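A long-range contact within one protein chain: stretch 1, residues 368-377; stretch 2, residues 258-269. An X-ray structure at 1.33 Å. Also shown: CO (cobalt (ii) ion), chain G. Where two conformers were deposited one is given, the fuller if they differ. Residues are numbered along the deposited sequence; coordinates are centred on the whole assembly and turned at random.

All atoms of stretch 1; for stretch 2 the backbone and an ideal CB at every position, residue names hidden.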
ATOM      1  N   TYR A 368      18.768  22.116  -4.027  1.00  7.08           N
ATOM      2  CA  TYR A 368      17.504  21.457  -4.294  1.00  7.06           C
ATOM      3  C   TYR A 368      17.431  21.087  -5.792  1.00  6.60           C
ATOM      4  O   TYR A 368      18.270  21.506  -6.607  1.00  7.46           O
ATOM      5  CB  TYR A 368      16.363  22.419  -3.938  1.00  7.14           C
ATOM      6  CG  TYR A 368      16.417  22.919  -2.511  1.00  6.10           C
ATOM      7  CD1 TYR A 368      16.091  22.079  -1.443  1.00  6.30           C
ATOM      8  CD2 TYR A 368      16.807  24.210  -2.217  1.00  6.34           C
ATOM      9  CE1 TYR A 368      16.128  22.526  -0.134  1.00  6.61           C
ATOM     10  CE2 TYR A 368      16.875  24.644  -0.903  1.00  6.16           C
ATOM     11  CZ  TYR A 368      16.533  23.807   0.132  1.00  6.36           C
ATOM     12  OH  TYR A 368      16.530  24.298   1.417  1.00  9.03           O
ATOM     13  N   HIS A 369      16.396  20.328  -6.151  1.00  6.65           N
ATOM     14  CA  HIS A 369      16.047  20.073  -7.542  1.00  6.99           C
ATOM     15  C   HIS A 369      17.145  19.403  -8.371  1.00  6.28           C
ATOM     16  O   HIS A 369      17.306  19.683  -9.550  1.00  7.35           O
ATOM     17  CB  HIS A 369      15.524  21.339  -8.221  1.00  7.29           C
ATOM     18  CG  HIS A 369      14.284  21.877  -7.574  1.00  6.59           C
ATOM     19  ND1 HIS A 369      13.033  21.330  -7.786  1.00  7.35           N
ATOM     20  CD2 HIS A 369      14.097  22.914  -6.721  1.00  6.93           C
ATOM     21  CE1 HIS A 369      12.140  21.983  -7.055  1.00  7.86           C
ATOM     22  NE2 HIS A 369      12.755  22.959  -6.409  1.00  6.96           N
ATOM     23  N   ASN A 370      17.880  18.478  -7.756  1.00  6.65           N
ATOM     24  CA  ASN A 370      18.823  17.656  -8.503  1.00  6.42           C
ATOM     25  C   ASN A 370      18.137  16.465  -9.152  1.00  6.29           C
ATOM     26  O   ASN A 370      17.995  15.403  -8.546  1.00  7.39           O
ATOM     27  CB  ASN A 370      19.952  17.178  -7.598  1.00  6.34           C
ATOM     28  CG  ASN A 370      21.009  16.427  -8.373  1.00  7.46           C
ATOM     29  OD1 ASN A 370      20.890  16.259  -9.607  1.00  9.06           O
ATOM     30  ND2 ASN A 370      22.047  15.966  -7.678  1.00 10.83           N
ATOM     31  N   ASN A 371      17.755  16.645 -10.410  1.00  6.44           N
ATOM     32  CA  ASN A 371      17.185  15.545 -11.177  1.00  6.66           C
ATOM     33  C   ASN A 371      18.170  14.953 -12.189  1.00  7.14           C
ATOM     34  O   ASN A 371      17.754  14.274 -13.121  1.00  7.79           O
ATOM     35  CB  ASN A 371      15.862  15.916 -11.855  1.00  6.36           C
ATOM     36  CG  ASN A 371      15.990  17.021 -12.870  1.00  6.89           C
ATOM     37  OD1 ASN A 371      16.705  18.004 -12.673  1.00  7.20           O
ATOM     38  ND2 ASN A 371      15.261  16.871 -13.983  1.00  6.89           N
ATOM     39  N   GLY A 372      19.468  15.170 -11.997  1.00  7.79           N
ATOM     40  CA  GLY A 372      20.463  14.677 -12.933  1.00  8.26           C
ATOM     41  C   GLY A 372      20.496  13.156 -13.045  1.00  8.83           C
ATOM     42  O   GLY A 372      20.200  12.420 -12.112  1.00  9.82           O
ATOM     43  N   ILE A 373      20.881  12.681 -14.225  1.00  8.25           N
ATOM     44  CA  ILE A 373      21.036  11.260 -14.493  1.00  8.18           C
ATOM     45  C   ILE A 373      22.043  10.661 -13.538  1.00  8.34           C
ATOM     46  O   ILE A 373      23.147  11.164 -13.382  1.00  9.90           O
ATOM     47  CB  ILE A 373      21.465  11.026 -15.972  1.00  8.69           C
ATOM     48  CG1 ILE A 373      20.324  11.382 -16.930  1.00  9.38           C
ATOM     49  CG2 ILE A 373      21.959   9.619 -16.241  1.00  9.11           C
ATOM     50  CD1 ILE A 373      20.768  11.479 -18.398  1.00  9.03           C
ATOM     51  N   GLN A 374      21.646   9.562 -12.907  1.00  8.59           N
ATOM     52  CA  GLN A 374      22.486   8.788 -12.010  1.00  9.15           C
ATOM     53  C   GLN A 374      23.242   7.708 -12.788  1.00  9.11           C
ATOM     54  O   GLN A 374      22.672   7.059 -13.666  1.00 12.20           O
ATOM     55  CB  GLN A 374      21.588   8.105 -10.957  1.00  9.23           C
ATOM     56  CG  GLN A 374      22.339   7.191  -9.998  1.00  8.98           C
ATOM     57  CD  GLN A 374      23.323   7.918  -9.098  1.00  9.02           C
ATOM     58  OE1 GLN A 374      24.542   7.647  -9.090  1.00 11.36           O
ATOM     59  NE2 GLN A 374      22.821   8.856  -8.354  1.00  9.65           N
ATOM     60  N   THR A 375      24.513   7.513 -12.462  1.00  8.74           N
ATOM     61  CA  THR A 375      25.335   6.472 -13.058  1.00  8.57           C
ATOM     62  C   THR A 375      25.713   5.454 -11.996  1.00  8.34           C
ATOM     63  O   THR A 375      26.134   5.819 -10.889  1.00  8.35           O
ATOM     64  CB  THR A 375      26.629   7.060 -13.607  1.00  9.47           C
ATOM     65  OG1 THR A 375      26.327   8.142 -14.498  1.00 10.47           O
ATOM     66  CG2 THR A 375      27.469   6.021 -14.354  1.00 10.67           C
ATOM     67  N   TRP A 376      25.574   4.173 -12.332  1.00  8.22           N
ATOM     68  CA  TRP A 376      26.123   3.097 -11.510  1.00  7.95           C
ATOM     69  C   TRP A 376      27.269   2.407 -12.250  1.00  8.52           C
ATOM     70  O   TRP A 376      27.109   1.971 -13.404  1.00  9.31           O
ATOM     71  CB  TRP A 376      25.107   1.989 -11.197  1.00  8.08           C
ATOM     72  CG  TRP A 376      23.855   2.400 -10.507  1.00  7.84           C
ATOM     73  CD1 TRP A 376      22.602   2.009 -10.872  1.00  7.95           C
ATOM     74  CD2 TRP A 376      23.683   3.247  -9.342  1.00  7.28           C
ATOM     75  NE1 TRP A 376      21.674   2.541 -10.025  1.00  8.68           N
ATOM     76  CE2 TRP A 376      22.305   3.300  -9.077  1.00  7.13           C
ATOM     77  CE3 TRP A 376      24.556   3.920  -8.482  1.00  8.09           C
ATOM     78  CZ2 TRP A 376      21.782   4.039  -8.030  1.00  7.65           C
ATOM     79  CZ3 TRP A 376      24.037   4.640  -7.434  1.00  9.02           C
ATOM     80  CH2 TRP A 376      22.673   4.698  -7.219  1.00  8.13           C
ATOM     81  N   TRP A 377      28.400   2.290 -11.574  1.00  8.51           N
ATOM     82  CA  TRP A 377      29.499   1.472 -12.083  1.00  8.34           C
ATOM     83  C   TRP A 377      29.337   0.046 -11.580  1.00  8.93           C
ATOM     84  O   TRP A 377      29.472  -0.208 -10.401  1.00  9.74           O
ATOM     85  CB  TRP A 377      30.832   2.068 -11.646  1.00  8.80           C
ATOM     86  CG  TRP A 377      32.049   1.330 -12.102  1.00  8.53           C
ATOM     87  CD1 TRP A 377      32.216   0.629 -13.246  1.00 11.40           C
ATOM     88  CD2 TRP A 377      33.303   1.291 -11.422  1.00 10.45           C
ATOM     89  NE1 TRP A 377      33.507   0.142 -13.332  1.00 12.86           N
ATOM     90  CE2 TRP A 377      34.199   0.555 -12.229  1.00 11.99           C
ATOM     91  CE3 TRP A 377      33.771   1.846 -10.226  1.00 11.70           C
ATOM     92  CZ2 TRP A 377      35.520   0.317 -11.854  1.00 13.19           C
ATOM     93  CZ3 TRP A 377      35.097   1.601  -9.847  1.00 13.27           C
ATOM     94  CH2 TRP A 377      35.948   0.847 -10.662  1.00 14.53           C
ATOM     95  N   UNK A 258      10.359  30.002  -5.451  1.00  7.01           N
ATOM     96  CA  UNK A 258       9.094  29.477  -5.924  1.00  7.11           C
ATOM     97  C   UNK A 258       9.385  28.451  -7.019  1.00  6.91           C
ATOM     98  O   UNK A 258       8.684  28.391  -8.015  1.00  7.67           O
ATOM     99  CB  UNK A 258       8.185  30.597  -6.435  1.00  7.11           C
ATOM    100  N   UNK A 259      10.411  27.594  -6.824  1.00  6.39           N
ATOM    101  CA  UNK A 259      10.661  26.478  -7.727  1.00  6.64           C
ATOM    102  C   UNK A 259       9.793  25.359  -7.202  1.00  5.91           C
ATOM    103  O   UNK A 259      10.207  24.506  -6.421  1.00  7.52           O
ATOM    104  CB  UNK A 259      12.138  26.086  -7.793  1.00  6.64           C
ATOM    105  N   UNK A 260       8.542  25.396  -7.612  1.00  6.57           N
ATOM    106  CA  UNK A 260       7.553  24.496  -7.065  1.00  7.09           C
ATOM    107  C   UNK A 260       7.604  23.114  -7.704  1.00  6.73           C
ATOM    108  O   UNK A 260       7.547  22.097  -7.008  1.00  7.82           O
ATOM    109  CB  UNK A 260       6.157  25.098  -7.236  1.00  7.09           C
ATOM    110  N   UNK A 261       7.665  23.038  -9.026  1.00  7.39           N
ATOM    111  CA  UNK A 261       7.539  21.741  -9.695  0.50  7.91           C
ATOM    112  C   UNK A 261       8.828  20.931  -9.627  1.00  7.20           C
ATOM    113  O   UNK A 261       9.945  21.466  -9.655  1.00  7.88           O
ATOM    114  CB  UNK A 261       7.135  21.941 -11.157  0.50  7.91           C
ATOM    115  N   UNK A 262       8.641  19.623  -9.496  1.00  7.08           N
ATOM    116  CA  UNK A 262       9.717  18.649  -9.548  1.00  7.30           C
ATOM    117  C   UNK A 262       9.820  18.130 -10.991  1.00  7.68           C
ATOM    118  O   UNK A 262       8.857  17.616 -11.552  1.00  8.89           O
ATOM    119  CB  UNK A 262       9.476  17.507  -8.559  1.00  7.30           C
ATOM    120  N   UNK A 263      10.999  18.229 -11.587  1.00  7.42           N
ATOM    121  CA  UNK A 263      11.173  17.861 -12.988  1.00  7.17           C
ATOM    122  C   UNK A 263      11.395  16.348 -13.186  1.00  7.24           C
ATOM    123  O   UNK A 263      11.705  15.607 -12.243  1.00  8.26           O
ATOM    124  CB  UNK A 263      12.354  18.637 -13.575  1.00  7.17           C
ATOM    125  N   UNK A 264      11.266  15.904 -14.436  1.00  7.33           N
ATOM    126  CA  UNK A 264      11.389  14.489 -14.771  1.00  7.08           C
ATOM    127  C   UNK A 264      12.696  13.913 -14.280  1.00  6.91           C
ATOM    128  O   UNK A 264      13.764  14.505 -14.448  1.00  7.61           O
ATOM    129  CB  UNK A 264      11.268  14.284 -16.282  1.00  7.08           C
ATOM    130  N   UNK A 265      12.602  12.716 -13.705  1.00  6.90           N
ATOM    131  CA  UNK A 265      13.706  12.116 -13.022  1.00  6.72           C
ATOM    132  C   UNK A 265      13.562  10.598 -13.073  1.00  5.94           C
ATOM    133  O   UNK A 265      12.478  10.070 -13.254  1.00  6.59           O
ATOM    134  CB  UNK A 265      13.789  12.620 -11.580  1.00  6.72           C
ATOM    135  N   UNK A 266      14.658   9.902 -12.862  1.00  6.17           N
ATOM    136  CA  UNK A 266      14.652   8.448 -12.792  1.00  6.99           C
ATOM    137  C   UNK A 266      15.853   7.939 -12.059  1.00  6.72           C
ATOM    138  O   UNK A 266      16.873   8.615 -11.942  1.00  7.31           O
ATOM    139  CB  UNK A 266      14.599   7.835 -14.193  1.00  6.99           C
ATOM    140  N   UNK A 267      15.755   6.698 -11.627  1.00  6.88           N
ATOM    141  CA  UNK A 267      16.874   5.988 -11.037  1.00  7.10           C
ATOM    142  C   UNK A 267      16.686   4.491 -11.218  1.00  7.11           C
ATOM    143  O   UNK A 267      15.576   3.983 -11.060  1.00  7.20           O
ATOM    144  CB  UNK A 267      17.021   6.339  -9.555  1.00  7.10           C
ATOM    145  N   UNK A 268      17.768   3.797 -11.562  1.00  7.38           N
ATOM    146  CA  UNK A 268      17.830   2.344 -11.548  1.00  7.12           C
ATOM    147  C   UNK A 268      17.982   1.882 -10.095  1.00  6.82           C
ATOM    148  O   UNK A 268      18.955   2.197  -9.421  1.00  7.20           O
ATOM    149  CB  UNK A 268      18.981   1.832 -12.416  1.00  7.12           C
ATOM    150  N   UNK A 269      16.998   1.128  -9.611  1.00  6.74           N
ATOM    151  CA  UNK A 269      17.013   0.639  -8.234  1.00  7.62           C
ATOM    152  C   UNK A 269      17.730  -0.690  -8.096  1.00  7.67           C
ATOM    153  O   UNK A 269      18.204  -1.006  -7.019  1.00  8.39           O
ATOM    154  CB  UNK A 269      15.582   0.503  -7.710  1.00  7.62           C
TER
HETATM  155 CO    CO G1431      11.899  24.498  -5.171  0.75  2.59          CO

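Stretch 2 runs alongside stretch 1 in nearly the same direction, 14° apart.

Position 258 has a left-handed backbone (60/42) and a CB pointing away, with nothing of stretch 1 within 5.5 Å. Many side chains would do; it is Trp258.

At 259 the CB points toward stretch 1, the ideal CB lies 3.5 Å from His369 NE2, and a cobalt ion sits beside that nitrogen. A short oxygen-bearing side chain, such as serine, threonine or aspartate, would suit. Thr259 binds the metal twice, through O and OG1, each 2.1 Å from CO, while His369 NE2 binds at the same distance. NE2 therefore lies 3.0 Å from both Thr259 O and Thr259 OG1 without hydrogen bonding to either.

Positions 260 and 261 both point away, so stretch 1 hardly restricts them. They are Trp260 and Val261; the latter meets the imidazole through its backbone, Val261 O lying 3.4 Å from His369 CE1.

At 262 the CB points sideways, 5.3 Å from His369 ND1. A long, flexible apolar chain could bend back to the ring. Met262 does so with all three chi angles m, placing SD 3.5 Å from His369 CE1, an oblique sulfur-aromatic contact.

Position 263 points toward stretch 1, its CB 3.4 Å from Asn371 ND2, with Asn371 OD1 also nearby. A small or polar residue fits. It is Asp263; water 2 lies between the two side chains, 2.7 Å from Asp263 OD2 and 2.8 Å from Asn371 OD1.

Position 264 points away and leaves its carbonyl to do the work. Many residues could serve; Ala264 O accepts from Asn371 ND2 at 2.8 Å, nearly straight at 174°.

The CB of 265 points sideways, 3.9 Å from Asn371 CB, and the carbonyl of Asn370 lies farther along. A long chain ending in a donor, lysine or arginine, could reach it. Lys265, extended with every chi t, packs CD 3.8 Å from Asn371 CB and donates from NZ to Asn370 O at 2.9 Å.

Position 266 points sideways with nothing of stretch 1 within 5.5 Å of its CB, so stretch 1 sets little limit on the side chain; it is Ser266, whose O accepts from water 4, which accepts from Gln374 N.

At 267, apolar surface from Trp376 favours a branched aliphatic. Val267 CG2 lies 3.9 Å from Trp376 CZ2.

At 268 the CB points sideways beside the Trp376 indole, and the NE1 donor is already met by the carbonyl of 268, so an apolar side chain can pack on the ring. Ile268 packs CB 3.9 Å from Trp376 CD1, while its O accepts from Trp376 NE1 at 2.8 Å.

Position 269 points away, so many side chains would do; it is Thr269.

Stretch 2 (258-269) WTWVMDAKSVIT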
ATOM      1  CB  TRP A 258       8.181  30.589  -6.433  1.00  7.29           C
ATOM      2  CG  TRP A 258       7.832  31.661  -5.456  1.00  7.26           C
ATOM      3  CD1 TRP A 258       8.068  31.702  -4.102  1.00  9.88           C
ATOM      4  CD2 TRP A 258       7.223  32.893  -5.797  1.00  9.40           C
ATOM      5  NE1 TRP A 258       7.602  32.901  -3.589  1.00 11.28           N
ATOM      6  CE2 TRP A 258       7.080  33.644  -4.615  1.00 10.60           C
ATOM      7  CE3 TRP A 258       6.757  33.432  -7.003  1.00 10.11           C
ATOM      8  CZ2 TRP A 258       6.506  34.928  -4.618  1.00 12.11           C
ATOM      9  CZ3 TRP A 258       6.179  34.696  -6.998  1.00 12.13           C
ATOM     10  CH2 TRP A 258       6.062  35.422  -5.817  1.00 12.34           C
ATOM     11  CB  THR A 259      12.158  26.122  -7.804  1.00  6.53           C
ATOM     12  OG1 THR A 259      12.697  26.007  -6.467  1.00  7.28           O
ATOM     13  CG2 THR A 259      12.888  27.235  -8.540  1.00  8.24           C
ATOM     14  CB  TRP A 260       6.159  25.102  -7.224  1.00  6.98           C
ATOM     15  CG  TRP A 260       5.988  26.404  -6.506  1.00  7.78           C
ATOM     16  CD1 TRP A 260       6.394  26.704  -5.251  1.00  9.85           C
ATOM     17  CD2 TRP A 260       5.317  27.573  -7.000  1.00  8.08           C
ATOM     18  NE1 TRP A 260       6.049  28.001  -4.933  1.00 10.52           N
ATOM     19  CE2 TRP A 260       5.377  28.553  -5.989  1.00  9.57           C
ATOM     20  CE3 TRP A 260       4.713  27.897  -8.214  1.00 10.30           C
ATOM     21  CZ2 TRP A 260       4.825  29.829  -6.150  1.00 11.12           C
ATOM     22  CZ3 TRP A 260       4.176  29.175  -8.370  1.00 11.03           C
ATOM     23  CH2 TRP A 260       4.232  30.115  -7.347  1.00 11.77           C
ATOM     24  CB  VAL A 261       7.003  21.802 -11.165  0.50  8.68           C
ATOM     25  CG1 VAL A 261       6.335  20.476 -11.557  0.50  9.54           C
ATOM     26  CG2 VAL A 261       5.987  22.872 -11.358  0.50  9.83           C
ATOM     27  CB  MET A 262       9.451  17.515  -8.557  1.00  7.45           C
ATOM     28  CG  MET A 262       9.292  17.960  -7.118  1.00  7.74           C
ATOM     29  SD  MET A 262      10.751  18.827  -6.479  1.00  8.63           S
ATOM     30  CE  MET A 262      11.879  17.462  -6.208  1.00  9.64           C
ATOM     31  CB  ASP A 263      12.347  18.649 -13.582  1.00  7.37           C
ATOM     32  CG  ASP A 263      12.093  20.148 -13.656  1.00  8.73           C
ATOM     33  OD1 ASP A 263      10.937  20.572 -13.859  1.00  9.37           O
ATOM     34  OD2 ASP A 263      13.079  20.897 -13.527  1.00  8.45           O
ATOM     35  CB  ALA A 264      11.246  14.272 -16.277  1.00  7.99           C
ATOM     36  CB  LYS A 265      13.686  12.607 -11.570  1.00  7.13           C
ATOM     37  CG  LYS A 265      14.902  12.303 -10.752  1.00  6.90           C
ATOM     38  CD  LYS A 265      14.887  13.134  -9.481  1.00  7.54           C
ATOM     39  CE  LYS A 265      15.966  12.741  -8.510  1.00  8.86           C
ATOM     40  NZ  LYS A 265      16.042  13.668  -7.341  1.00  8.53           N
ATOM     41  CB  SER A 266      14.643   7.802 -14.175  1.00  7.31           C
ATOM     42  OG  SER A 266      15.873   7.968 -14.849  1.00  8.20           O
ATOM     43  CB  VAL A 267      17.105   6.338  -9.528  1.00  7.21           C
ATOM     44  CG1 VAL A 267      15.896   5.975  -8.649  1.00  9.14           C
ATOM     45  CG2 VAL A 267      18.396   5.695  -9.015  1.00  8.73           C
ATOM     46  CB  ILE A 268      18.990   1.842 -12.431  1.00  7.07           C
ATOM     47  CG1 ILE A 268      18.651   2.124 -13.905  1.00  8.12           C
ATOM     48  CG2 ILE A 268      19.211   0.350 -12.219  1.00  7.67           C
ATOM     49  CD1 ILE A 268      19.855   2.014 -14.871  1.00  9.86           C
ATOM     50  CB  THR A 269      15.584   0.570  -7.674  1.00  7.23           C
ATOM     51  OG1 THR A 269      14.774  -0.266  -8.505  1.00  8.90           O
ATOM     52  CG2 THR A 269      14.959   1.960  -7.666  1.00  8.59           C
TER
HETATM   53  O   HOH W   1      11.008  26.143  -4.104  1.00  8.09           O
HETATM   54  O   HOH W   2      15.085  20.141 -11.817  1.00  8.06           O
HETATM   55  O   HOH W   3      13.259  19.201  -9.887  1.00  8.07           O
HETATM   56  O   HOH W   4      18.980   8.676 -13.728  1.00 10.44           O
HETATM   57  O   HOH W   5      18.471  10.593 -10.566  1.00 18.93           O
HETATM   58  O   HOH W   6      19.828   5.436 -12.816  1.00 11.40           O
HETATM   59  O   HOH W   7      13.674  24.670  -4.021  1.00  7.98           O
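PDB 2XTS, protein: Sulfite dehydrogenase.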